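Local coordinates for protein nitrilotriacetate monooxygenase (Burkholderia pseudomallei, PDB 3SDO) that probably works as an FMN-dependent monooxygenase of the NtaA/SnaA/DszA family, incorporating oxygen from O2 into an organic substrate, at residues Ser241-Ala246 and Met382-Asp387; Val269-Gly274 and Asp392-Gly397; Leu304-Gln309 and Asp331-Thr336. All coordinates share one frame; numbering follows the deposited sequence.

Interaction 1 of 3, residues Ser241-Ala246 and Met382-Asp387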
# COMPACT_ATOMS: atom_id res chain seq x y z
N SER A 241 -7.45 -0.72 28.06
CA SER A 241 -7.75 0.13 29.20
C SER A 241 -9.01 -0.33 29.91
O SER A 241 -9.96 -0.80 29.27
CB SER A 241 -7.87 1.59 28.78
OG SER A 241 -6.62 2.01 28.24
N THR A 242 -9.00 -0.23 31.24
CA THR A 242 -10.22 -0.28 32.04
C THR A 242 -10.96 1.04 31.80
O THR A 242 -10.41 1.96 31.20
CB THR A 242 -9.91 -0.36 33.53
OG1 THR A 242 -9.22 0.82 33.95
CG2 THR A 242 -9.07 -1.61 33.87
N PHE A 243 -12.19 1.12 32.28
CA PHE A 243 -12.97 2.37 32.21
C PHE A 243 -12.22 3.55 32.87
O PHE A 243 -12.07 4.61 32.27
CB PHE A 243 -14.33 2.16 32.87
CG PHE A 243 -15.09 3.42 33.11
CD1 PHE A 243 -15.11 4.01 34.36
CD2 PHE A 243 -15.78 4.03 32.07
CE1 PHE A 243 -15.81 5.20 34.59
CE2 PHE A 243 -16.48 5.22 32.29
CZ PHE A 243 -16.49 5.80 33.57
N ASP A 244 -11.74 3.36 34.09
CA ASP A 244 -11.07 4.44 34.83
C ASP A 244 -9.82 4.94 34.09
O ASP A 244 -9.56 6.14 34.00
CB ASP A 244 -10.67 3.94 36.22
CG ASP A 244 -11.84 3.84 37.17
OD1 ASP A 244 -12.80 4.61 37.04
OD2 ASP A 244 -11.78 3.01 38.07
N GLU A 245 -9.06 3.99 33.56
CA GLU A 245 -7.90 4.31 32.72
C GLU A 245 -8.27 5.10 31.47
O GLU A 245 -7.62 6.10 31.14
CB GLU A 245 -7.20 3.04 32.30
CG GLU A 245 -6.39 2.44 33.43
CD GLU A 245 -5.79 1.11 33.06
OE1 GLU A 245 -6.12 0.59 31.98
OE2 GLU A 245 -4.97 0.62 33.84
N ALA A 246 -9.32 4.65 30.80
CA ALA A 246 -9.79 5.30 29.57
C ALA A 246 -10.26 6.72 29.84
O ALA A 246 -10.03 7.63 29.06
CB ALA A 246 -10.90 4.49 28.95
N MET A 382 -21.27 0.53 26.62
CA MET A 382 -20.76 1.48 25.63
C MET A 382 -21.32 2.87 25.87
O MET A 382 -20.58 3.86 25.80
CB MET A 382 -21.07 1.05 24.19
CG MET A 382 -20.36 -0.25 23.79
SD MET A 382 -20.84 -0.87 22.15
CE MET A 382 -20.04 -2.48 22.27
N ILE A 383 -22.62 2.94 26.14
CA ILE A 383 -23.28 4.21 26.44
C ILE A 383 -22.67 4.82 27.68
O ILE A 383 -22.42 6.02 27.73
CB ILE A 383 -24.80 4.04 26.60
CG1 ILE A 383 -25.44 3.84 25.22
CG2 ILE A 383 -25.41 5.24 27.41
CD1 ILE A 383 -26.88 3.23 25.22
N ARG A 384 -22.40 3.99 28.68
CA ARG A 384 -21.78 4.47 29.91
C ARG A 384 -20.41 5.12 29.63
O ARG A 384 -20.13 6.22 30.13
CB ARG A 384 -21.62 3.33 30.92
CG ARG A 384 -20.92 3.76 32.21
CD ARG A 384 -20.96 2.68 33.26
NE ARG A 384 -19.83 1.78 33.12
CZ ARG A 384 -18.66 1.89 33.74
NH1 ARG A 384 -18.42 2.90 34.58
NH2 ARG A 384 -17.70 0.98 33.52
N TRP A 385 -19.58 4.44 28.83
CA TRP A 385 -18.25 4.98 28.50
C TRP A 385 -18.34 6.34 27.81
O TRP A 385 -17.56 7.24 28.08
CB TRP A 385 -17.45 4.01 27.60
CG TRP A 385 -16.83 2.86 28.35
CD1 TRP A 385 -17.45 2.05 29.25
CD2 TRP A 385 -15.48 2.41 28.27
NE1 TRP A 385 -16.58 1.12 29.74
CE2 TRP A 385 -15.35 1.32 29.17
CE3 TRP A 385 -14.36 2.81 27.53
CZ2 TRP A 385 -14.15 0.62 29.33
CZ3 TRP A 385 -13.16 2.12 27.70
CH2 TRP A 385 -13.08 1.03 28.59
N VAL A 386 -19.32 6.49 26.94
CA VAL A 386 -19.53 7.75 26.20
C VAL A 386 -20.15 8.83 27.10
O VAL A 386 -19.65 9.95 27.16
CB VAL A 386 -20.35 7.51 24.91
CG1 VAL A 386 -20.73 8.84 24.23
CG2 VAL A 386 -19.52 6.66 23.95
N ASP A 387 -21.20 8.48 27.85
CA ASP A 387 -21.83 9.43 28.79
C ASP A 387 -20.83 10.00 29.78
O ASP A 387 -20.90 11.18 30.13
CB ASP A 387 -22.91 8.75 29.63
CG ASP A 387 -24.22 8.58 28.91
OD1 ASP A 387 -24.40 9.09 27.78
OD2 ASP A 387 -25.08 7.94 29.52
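Two helices on the outside of the TIM barrel, 243-259 and 375-387, meet where the Phe243 ring takes Arg384 on one face and turns its edge to Trp385. The guanidinium lies over that face of the phenyl ring as a cation-pi partner: Arg384 CZ is 4.0 Å from the ring centroid, and NH1 sits above the centre of the face. The guanidinium plane is tilted 41° from the ring. Arg384 is also anchored by a salt bridge from NH2 to Glu381, whose carboxylate accepts from Trp385 NE1 as well, so one acid steadies both groups that hold the phenyl ring.

Toward the indole the arrangement is T-shaped, with CD2 of Phe243 placed above the pyrrole part, 3.8 Å from Trp385 NE1. Phe243 CA packs off-centre over the six-membered ring of Trp385 in a CH-pi contact. The far end of the indole reaches the helix start: Ala246 CB touches Trp385 CZ3 at 3.5 Å, and Ser241 O lies near the indole plane, at the edge by CH2. Thr242 and Glu245 close this helix end with a capping box. Helix-to-helix packing of this kind belongs to the outer layer of a TIM barrel.

Interaction 2 of 3, residues Val269-Gly274 and Asp392-Gly397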
# COMPACT_ATOMS: atom_id res chain seq x y z
N VAL A 269 -11.55 10.57 20.57
CA VAL A 269 -10.91 9.51 21.37
C VAL A 269 -11.72 8.22 21.24
O VAL A 269 -12.90 8.19 21.60
CB VAL A 269 -10.76 9.92 22.83
CG1 VAL A 269 -10.26 8.76 23.67
CG2 VAL A 269 -9.83 11.15 22.96
N PHE A 270 -11.06 7.17 20.75
CA PHE A 270 -11.68 5.89 20.41
C PHE A 270 -10.98 4.71 21.12
O PHE A 270 -10.04 4.12 20.58
CB PHE A 270 -11.61 5.68 18.89
CG PHE A 270 -12.38 6.72 18.09
CD1 PHE A 270 -13.53 7.34 18.59
CD2 PHE A 270 -11.98 7.06 16.82
CE1 PHE A 270 -14.24 8.27 17.81
CE2 PHE A 270 -12.69 7.95 16.04
CZ PHE A 270 -13.80 8.56 16.52
N PRO A 271 -11.41 4.38 22.34
CA PRO A 271 -10.76 3.23 22.95
C PRO A 271 -11.13 1.95 22.24
O PRO A 271 -12.21 1.86 21.66
CB PRO A 271 -11.29 3.21 24.38
CG PRO A 271 -12.32 4.20 24.46
CD PRO A 271 -12.44 4.97 23.19
N GLY A 272 -10.21 0.99 22.26
CA GLY A 272 -10.40 -0.32 21.70
C GLY A 272 -11.16 -1.23 22.62
O GLY A 272 -10.90 -1.25 23.82
N ILE A 273 -12.13 -1.95 22.06
CA ILE A 273 -12.94 -2.88 22.81
C ILE A 273 -13.21 -4.06 21.91
O ILE A 273 -13.15 -3.93 20.67
CB ILE A 273 -14.29 -2.28 23.29
CG1 ILE A 273 -15.13 -1.77 22.11
CG2 ILE A 273 -14.04 -1.16 24.26
CD1 ILE A 273 -16.58 -1.39 22.50
N GLY A 274 -13.47 -5.20 22.55
CA GLY A 274 -13.74 -6.47 21.88
C GLY A 274 -14.95 -7.18 22.46
O GLY A 274 -14.81 -8.19 23.13
N ASP A 392 -15.44 8.94 22.63
CA ASP A 392 -16.29 9.62 21.64
C ASP A 392 -16.81 8.60 20.62
O ASP A 392 -17.63 8.91 19.75
CB ASP A 392 -15.48 10.67 20.87
CG ASP A 392 -14.99 11.80 21.76
OD1 ASP A 392 -15.76 12.22 22.62
OD2 ASP A 392 -13.82 12.24 21.59
N GLY A 393 -16.27 7.40 20.71
CA GLY A 393 -16.52 6.32 19.78
C GLY A 393 -15.63 5.17 20.18
O GLY A 393 -14.92 5.27 21.19
N PHE A 394 -15.67 4.07 19.42
CA PHE A 394 -14.89 2.90 19.75
C PHE A 394 -14.17 2.30 18.54
O PHE A 394 -14.70 2.31 17.44
CB PHE A 394 -15.77 1.82 20.36
CG PHE A 394 -16.43 2.24 21.62
CD1 PHE A 394 -15.76 2.15 22.82
CD2 PHE A 394 -17.72 2.74 21.61
CE1 PHE A 394 -16.37 2.56 24.02
CE2 PHE A 394 -18.33 3.15 22.79
CZ PHE A 394 -17.64 3.05 24.00
N MET A 395 -12.98 1.78 18.78
CA MET A 395 -12.27 0.95 17.81
C MET A 395 -12.59 -0.51 18.11
O MET A 395 -12.15 -1.04 19.13
CB MET A 395 -10.77 1.21 17.93
CG MET A 395 -9.90 0.55 16.87
SD MET A 395 -9.87 1.45 15.30
CE MET A 395 -8.93 2.96 15.71
N LEU A 396 -13.34 -1.16 17.22
CA LEU A 396 -13.73 -2.56 17.43
C LEU A 396 -12.58 -3.46 17.04
O LEU A 396 -12.14 -3.47 15.89
CB LEU A 396 -14.96 -2.89 16.60
CG LEU A 396 -16.16 -2.01 16.91
CD1 LEU A 396 -17.14 -2.02 15.73
CD2 LEU A 396 -16.84 -2.49 18.21
N GLY A 397 -12.08 -4.20 18.04
CA GLY A 397 -11.03 -5.20 17.85
C GLY A 397 -11.60 -6.54 18.24
O GLY A 397 -11.37 -7.00 19.35
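CG1 of Ile273 stands between its backbone N and carbonyl carbon (chi1 57°) and CD1 extends beyond it (chi2 170°), bringing that methyl to 3.6 Å from Phe394 CD1. The two residues belong to neighbouring parallel strands of the TIM barrel, 268-277 and 393-396; the latter also pairs with 11-15, which closes the barrel. Trp385 and Met382 of helix 375-387 pack on Phe394 from outside.

Ile273 is bonded through both its N-H and its C=O to the residues flanking its bridge partner Leu396: its N donates to Met395 O (3.1 Å), and its O accepts from Gly397 N (2.9 Å). Before it, Met395 N donates to Pro271 O at 3.0 Å, rising 44° out of the carbonyl plane. Proline has no N-H to give, and Gly393 O instead meets Phe270 CA in a CA-H...O contact and lies close to Pro271 CD. Gly393, with no side chain, lets the Phe270 ring settle against its backbone, CD1 3.4 Å from Gly393 CA.

At the start of the pair Asp392 clasps Val269 twice. Its carboxylate, held also by Tyr250 and Lys254, accepts Val269 N at OD2 (3.0 Å), on the anti side, while Asp392 N points almost straight at Val269 O, 2.8 Å away.

Interaction 3 of 3, residues Leu304-Gln309 and Asp331-Thr336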
# COMPACT_ATOMS: atom_id res chain seq x y z
N LEU A 304 2.74 -19.69 30.55
CA LEU A 304 3.00 -19.69 31.99
C LEU A 304 4.47 -20.01 32.31
O LEU A 304 5.07 -19.43 33.23
CB LEU A 304 2.18 -20.77 32.70
CG LEU A 304 0.96 -20.51 33.57
CD1 LEU A 304 0.79 -21.79 34.38
CD2 LEU A 304 1.04 -19.29 34.48
N SER A 305 5.01 -20.98 31.59
CA SER A 305 6.41 -21.42 31.73
C SER A 305 7.38 -20.23 31.60
O SER A 305 8.38 -20.15 32.31
CB SER A 305 6.70 -22.50 30.65
OG SER A 305 7.98 -23.10 30.80
N HIS A 306 7.06 -19.30 30.71
CA HIS A 306 7.82 -18.07 30.48
C HIS A 306 8.10 -17.27 31.77
O HIS A 306 9.18 -16.68 31.95
CB HIS A 306 7.03 -17.21 29.44
CG HIS A 306 7.54 -15.82 29.24
ND1 HIS A 306 8.77 -15.55 28.67
CD2 HIS A 306 6.98 -14.62 29.51
CE1 HIS A 306 8.94 -14.24 28.62
NE2 HIS A 306 7.87 -13.65 29.12
N PHE A 307 7.12 -17.23 32.67
CA PHE A 307 7.24 -16.43 33.87
C PHE A 307 7.98 -17.14 34.99
O PHE A 307 8.38 -16.50 35.96
CB PHE A 307 5.85 -15.98 34.32
CG PHE A 307 5.18 -15.05 33.33
CD1 PHE A 307 5.75 -13.83 33.00
CD2 PHE A 307 3.98 -15.39 32.74
CE1 PHE A 307 5.14 -12.97 32.08
CE2 PHE A 307 3.36 -14.53 31.81
CZ PHE A 307 3.94 -13.32 31.49
N PHE A 308 8.15 -18.46 34.87
CA PHE A 308 8.77 -19.26 35.92
C PHE A 308 10.05 -19.96 35.45
O PHE A 308 10.27 -21.13 35.75
CB PHE A 308 7.76 -20.30 36.43
CG PHE A 308 6.63 -19.72 37.22
CD1 PHE A 308 6.75 -19.54 38.59
CD2 PHE A 308 5.44 -19.36 36.60
CE1 PHE A 308 5.70 -19.02 39.33
CE2 PHE A 308 4.39 -18.86 37.32
CZ PHE A 308 4.51 -18.68 38.70
N GLN A 309 10.90 -19.23 34.74
CA GLN A 309 12.19 -19.74 34.29
C GLN A 309 12.08 -21.08 33.54
O GLN A 309 12.87 -22.00 33.76
CB GLN A 309 13.16 -19.85 35.48
CG GLN A 309 13.38 -18.52 36.21
CD GLN A 309 14.48 -18.58 37.27
OE1 GLN A 309 14.39 -19.32 38.25
NE2 GLN A 309 15.49 -17.72 37.10
N ASP A 331 12.59 -14.79 35.68
CA ASP A 331 13.55 -13.97 34.95
C ASP A 331 13.09 -12.50 34.92
O ASP A 331 12.74 -11.97 33.86
CB ASP A 331 13.73 -14.50 33.52
CG ASP A 331 14.32 -15.92 33.49
OD1 ASP A 331 15.34 -16.14 34.17
OD2 ASP A 331 13.78 -16.80 32.78
N GLY A 332 13.08 -11.85 36.09
CA GLY A 332 12.66 -10.45 36.19
C GLY A 332 11.16 -10.21 36.16
O GLY A 332 10.72 -9.06 36.13
N PHE A 333 10.36 -11.28 36.17
CA PHE A 333 8.91 -11.13 36.19
C PHE A 333 8.34 -11.48 37.57
O PHE A 333 7.20 -11.91 37.66
CB PHE A 333 8.25 -12.02 35.13
CG PHE A 333 8.81 -11.85 33.75
CD1 PHE A 333 8.52 -10.71 33.01
CD2 PHE A 333 9.60 -12.84 33.17
CE1 PHE A 333 9.02 -10.54 31.72
CE2 PHE A 333 10.11 -12.68 31.88
CZ PHE A 333 9.82 -11.52 31.16
N GLN A 334 9.12 -11.29 38.63
CA GLN A 334 8.68 -11.70 39.97
C GLN A 334 7.36 -11.08 40.39
O GLN A 334 6.59 -11.73 41.10
CB GLN A 334 9.73 -11.42 41.03
CG GLN A 334 10.98 -12.29 40.93
CD GLN A 334 12.00 -11.75 39.95
OE1 GLN A 334 11.77 -10.72 39.29
NE2 GLN A 334 13.13 -12.43 39.85
N SER A 335 7.08 -9.85 39.97
CA SER A 335 5.81 -9.20 40.30
C SER A 335 4.64 -9.90 39.61
O SER A 335 3.53 -9.99 40.16
CB SER A 335 5.83 -7.70 39.94
OG SER A 335 5.31 -7.46 38.63
N THR A 336 4.87 -10.38 38.39
CA THR A 336 3.85 -11.13 37.66
C THR A 336 3.65 -12.50 38.30
O THR A 336 2.51 -12.96 38.44
CB THR A 336 4.19 -11.29 36.17
OG1 THR A 336 4.31 -10.00 35.58
CG2 THR A 336 3.10 -12.04 35.44
O HOH W 1 11.03 -16.53 33.84
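Phe307 and Phe333 meet at nearly a right angle, their ring planes 86° apart, in a T-shaped pair. The edge of Phe307 points at the face of Phe333, with CD1 3.7 Å from Phe333 CG. A chi1 of -65° sets CG of Phe307 beside its backbone N, and from there the ring extends toward Phe333 and Thr336. Both faces of the Phe307 ring are used: His306 CD2 lies over one, offset toward the rim, and Thr336 presses a methyl on the opposite one, CG2 standing 4.0 Å from the ring centroid and almost on its normal, a CH-pi contact. His306 in turn brings NE2 to 3.5 Å from Phe333 CZ, its ring inclined at 47° to the phenyl, so that three aromatic rings form a small cluster.

The cluster joins helix 297-307 to the start of helix 334-346, with Phe333 at the N-cap position. Both helices belong to a helical excursion between barrel strand 268-277 and helix 375-387. Helix 351-363 backs the contact through Val358, which touches Phe307, and Arg362, which touches Thr336.

Beside the rings the link is polar. The Gln309 and Asp331 side chains cross obliquely, with a weak hydrogen bond from Gln309 NE2 to Asp331 OD1 (3.3 Å) between an amide and a carboxylate whose planes lie well apart. Next to it one water has four bonds: it donates to His306 O (2.6 Å) and Asp331 OD2, and accepts from Gln309 N and from Asp331 N (3.0 Å).

Interactions 1 and 2 belong to the barrel itself and lie with centres about 10 Å apart. Their segments alternate along the chain: helix 243-259 is followed by strand 268-277, and helix 375-387 by strand 393-396, so two helix-strand units are joined in both layers. The layers also touch, Met382 of the outer helix resting on Ile273 and Val386 on Phe394. Interaction 3 falls between strand 268-277 and helix 375-387 in sequence, and its centre is about 31 Å from each of the others, without contact. It fastens a helical excursion away from the predicted FMN site, whereas the barrel contacts come nearer to it.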